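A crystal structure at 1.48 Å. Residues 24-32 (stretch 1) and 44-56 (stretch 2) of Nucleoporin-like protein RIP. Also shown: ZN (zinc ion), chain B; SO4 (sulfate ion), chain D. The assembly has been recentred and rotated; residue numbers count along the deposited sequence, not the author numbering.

Stretch 1, residues 24-32: HNRKCFDCD
Stretch 2 (44-56) GSFVCTSCSGSLR

A single zinc ion ties the two stretches together. Cys 28 SG (2.4 Å), Cys 31 SG (2.3 Å), Cys 48 SG (2.3 Å) and Cys 51 SG (2.4 Å) bind ZN, two from each stretch, with chi1 t, p, p and m respectively. Stretch 1 opens in a 3-10 segment that includes His 24 and Asn 25; Lys 27 to Asp 32 are loop and turn. Stretch 2 runs as a strand from Ser 45 to Val 47, then as a helix from Thr 49.

Backbone register is set at Cys 28 and Val 47, whose CA atoms lie 4.2 Å apart. Beside it, Phe 29 N donates to Phe 46 O (2.9 Å), and Cys 28 CA approaches that same oxygen at 3.5 Å in a CA-H...O contact.

Electron-rich sulfurs also gather amides. Cys 28 SG accepts from Cys 48 N (3.3 Å) across the interface and from Cys 31 N (3.5 Å) within its own turn, while Cys 48 SG caps the helix by accepting from Cys 51 N (3.4 Å).

The remaining side-chain contacts are van der Waals. Asn 25 (chi1 m) lays CB over one face of the Phe 46 ring (chi1 m, chi2 -99°), with Asn 25 OD1 3.4 Å from Phe 46 CD2. Phe 29 (chi1 t) and Ser 45 both point CA-to-CB toward the other stretch, so their CB atoms meet at 3.8 Å while the Phe 29 ring leads away. Asp 30 (chi1 m) packs OD2 3.4 Å from the Val 47 CG1 methyl; its polar need is met by a water that donates to Asp 30 OD2 (2.7 Å) and hydrogen-bonds Ser 45 OG (2.8 Å), bridging the stretches.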

# COMPACT_ATOMS: atom_id res chain seq x y z
N HIS A 24 1.22 -12.32 12.99
CA HIS A 24 -0.19 -12.54 13.39
C HIS A 24 -1.16 -11.78 12.49
O HIS A 24 -2.31 -12.19 12.34
CB HIS A 24 -0.43 -12.14 14.86
CG HIS A 24 0.21 -13.07 15.85
ND1 HIS A 24 1.54 -13.00 16.18
CD2 HIS A 24 -0.31 -14.09 16.58
CE1 HIS A 24 1.82 -13.94 17.07
NE2 HIS A 24 0.72 -14.61 17.33
N ASN A 25 -0.67 -10.71 11.85
CA ASN A 25 -1.50 -9.91 10.97
C ASN A 25 -1.60 -10.46 9.57
O ASN A 25 -2.36 -9.97 8.77
CB ASN A 25 -1.04 -8.44 10.91
CG ASN A 25 -1.22 -7.71 12.24
OD1 ASN A 25 -2.04 -8.14 13.10
ND2 ASN A 25 -0.54 -6.62 12.42
N ARG A 26 -0.85 -11.52 9.29
CA ARG A 26 -0.89 -12.13 7.95
C ARG A 26 -2.09 -13.03 7.68
O ARG A 26 -2.33 -13.47 6.55
CB ARG A 26 0.37 -12.94 7.68
CG ARG A 26 1.59 -12.13 7.70
CD ARG A 26 2.83 -13.04 7.48
NE ARG A 26 3.98 -12.37 8.02
CZ ARG A 26 5.02 -12.97 8.55
NH1 ARG A 26 5.11 -14.31 8.59
NH2 ARG A 26 5.98 -12.23 9.03
N LYS A 27 -2.86 -13.35 8.73
CA LYS A 27 -4.03 -14.18 8.67
C LYS A 27 -5.17 -13.45 9.36
O LYS A 27 -4.95 -12.75 10.36
CB LYS A 27 -3.79 -15.52 9.37
CG LYS A 27 -2.75 -16.38 8.68
CD LYS A 27 -3.25 -16.88 7.37
N CYS A 28 -6.37 -13.61 8.80
CA CYS A 28 -7.62 -13.05 9.39
C CYS A 28 -7.68 -13.40 10.87
O CYS A 28 -7.56 -14.56 11.23
CB CYS A 28 -8.83 -13.63 8.69
SG CYS A 28 -10.33 -13.07 9.40
N PHE A 29 -7.94 -12.41 11.73
CA PHE A 29 -8.04 -12.63 13.17
C PHE A 29 -9.20 -13.55 13.54
O PHE A 29 -9.15 -14.20 14.58
CB PHE A 29 -8.22 -11.32 13.89
CG PHE A 29 -8.25 -11.47 15.36
CD1 PHE A 29 -7.22 -12.06 16.03
CD2 PHE A 29 -9.35 -11.01 16.08
CE1 PHE A 29 -7.28 -12.28 17.40
CE2 PHE A 29 -9.40 -11.19 17.46
CZ PHE A 29 -8.37 -11.81 18.11
N ASP A 30 -10.27 -13.58 12.77
CA ASP A 30 -11.44 -14.33 13.12
C ASP A 30 -11.52 -15.74 12.58
O ASP A 30 -11.95 -16.65 13.30
CB ASP A 30 -12.74 -13.52 12.82
CG ASP A 30 -12.84 -12.29 13.69
OD1 ASP A 30 -12.69 -12.45 14.95
OD2 ASP A 30 -13.02 -11.18 13.14
N CYS A 31 -11.13 -15.93 11.33
CA CYS A 31 -11.12 -17.29 10.77
C CYS A 31 -9.76 -17.95 10.61
O CYS A 31 -9.72 -19.19 10.44
CB CYS A 31 -11.88 -17.34 9.43
SG CYS A 31 -11.02 -16.56 8.03
N ASP A 32 -8.68 -17.17 10.60
CA ASP A 32 -7.32 -17.70 10.43
C ASP A 32 -7.16 -18.46 9.12
O ASP A 32 -6.21 -19.25 8.99
CB ASP A 32 -6.95 -18.61 11.62
CG ASP A 32 -5.46 -18.84 11.73
OD1 ASP A 32 -4.72 -17.87 11.69
OD2 ASP A 32 -5.04 -20.03 11.88
N GLY A 44 -9.38 -3.36 16.60
CA GLY A 44 -7.98 -3.20 16.17
C GLY A 44 -7.36 -4.42 15.53
O GLY A 44 -6.17 -4.69 15.74
N SER A 45 -8.14 -5.17 14.77
CA SER A 45 -7.70 -6.43 14.14
C SER A 45 -7.69 -6.29 12.64
O SER A 45 -8.22 -5.34 12.06
CB SER A 45 -8.62 -7.59 14.53
OG SER A 45 -9.91 -7.32 14.07
N PHE A 46 -7.08 -7.29 12.01
CA PHE A 46 -7.00 -7.41 10.54
C PHE A 46 -7.76 -8.63 10.14
O PHE A 46 -7.47 -9.74 10.63
CB PHE A 46 -5.51 -7.51 10.10
CG PHE A 46 -4.72 -6.29 10.37
CD1 PHE A 46 -4.48 -5.37 9.37
CD2 PHE A 46 -4.24 -6.01 11.62
CE1 PHE A 46 -3.78 -4.20 9.62
CE2 PHE A 46 -3.54 -4.85 11.87
CZ PHE A 46 -3.30 -3.96 10.87
N VAL A 47 -8.79 -8.47 9.27
CA VAL A 47 -9.77 -9.52 8.97
C VAL A 47 -10.00 -9.64 7.45
O VAL A 47 -9.73 -8.71 6.71
CB VAL A 47 -11.14 -9.28 9.68
CG1 VAL A 47 -10.94 -9.43 11.18
CG2 VAL A 47 -11.66 -7.84 9.40
N CYS A 48 -10.56 -10.76 7.04
CA CYS A 48 -10.84 -11.04 5.62
C CYS A 48 -12.23 -10.48 5.26
O CYS A 48 -12.98 -9.99 6.13
CB CYS A 48 -10.77 -12.56 5.37
SG CYS A 48 -12.15 -13.54 5.95
N THR A 49 -12.61 -10.52 3.97
CA THR A 49 -13.87 -9.99 3.55
C THR A 49 -15.07 -10.72 4.06
O THR A 49 -16.07 -10.12 4.46
CB THR A 49 -13.87 -9.91 2.00
OG1 THR A 49 -12.74 -9.11 1.59
CG2 THR A 49 -15.19 -9.36 1.52
N SER A 50 -15.00 -12.06 4.11
CA SER A 50 -16.09 -12.85 4.55
C SER A 50 -16.39 -12.59 6.04
O SER A 50 -17.52 -12.39 6.44
CB SER A 50 -15.84 -14.33 4.29
OG SER A 50 -16.95 -15.07 4.67
N CYS A 51 -15.33 -12.57 6.84
CA CYS A 51 -15.53 -12.28 8.25
C CYS A 51 -16.00 -10.87 8.44
O CYS A 51 -16.85 -10.65 9.33
CB CYS A 51 -14.26 -12.52 9.03
SG CYS A 51 -13.86 -14.30 9.24
N SER A 52 -15.52 -9.92 7.62
CA SER A 52 -16.03 -8.55 7.70
C SER A 52 -17.54 -8.51 7.47
O SER A 52 -18.28 -7.80 8.16
CB SER A 52 -15.33 -7.67 6.70
OG SER A 52 -13.96 -7.52 6.98
N GLY A 53 -18.03 -9.27 6.49
CA GLY A 53 -19.46 -9.34 6.28
C GLY A 53 -20.22 -9.83 7.51
O GLY A 53 -21.28 -9.31 7.86
N SER A 54 -19.68 -10.86 8.17
CA SER A 54 -20.30 -11.39 9.39
C SER A 54 -20.22 -10.43 10.59
O SER A 54 -21.17 -10.33 11.37
CB SER A 54 -19.71 -12.74 9.77
OG SER A 54 -20.04 -13.69 8.75
N LEU A 55 -19.11 -9.72 10.72
CA LEU A 55 -18.92 -8.70 11.76
C LEU A 55 -19.95 -7.60 11.63
O LEU A 55 -20.36 -6.99 12.65
CB LEU A 55 -17.53 -8.13 11.66
CG LEU A 55 -16.38 -9.04 12.20
CD1 LEU A 55 -15.02 -8.58 11.68
CD2 LEU A 55 -16.39 -9.12 13.76
N ARG A 56 -20.34 -7.28 10.40
CA ARG A 56 -21.42 -6.29 10.18
C ARG A 56 -22.81 -6.80 10.57
O ARG A 56 -23.76 -6.00 10.67
CB ARG A 56 -21.45 -5.80 8.72
CG ARG A 56 -20.21 -5.09 8.33
CD ARG A 56 -19.96 -3.86 9.12
NE ARG A 56 -21.08 -2.93 9.07
CZ ARG A 56 -21.17 -1.83 9.82
NH1 ARG A 56 -20.25 -1.49 10.73
NH2 ARG A 56 -22.25 -1.06 9.67
ZN ZN B . -11.82 -14.41 8.07
S SO4 D . 8.27 -14.05 10.79
O1 SO4 D . 7.95 -14.32 12.20
O2 SO4 D . 9.67 -14.30 10.49
O3 SO4 D . 8.02 -12.64 10.54
O4 SO4 D . 7.48 -14.93 9.96
O HOH W 1 -12.17 -8.94 14.43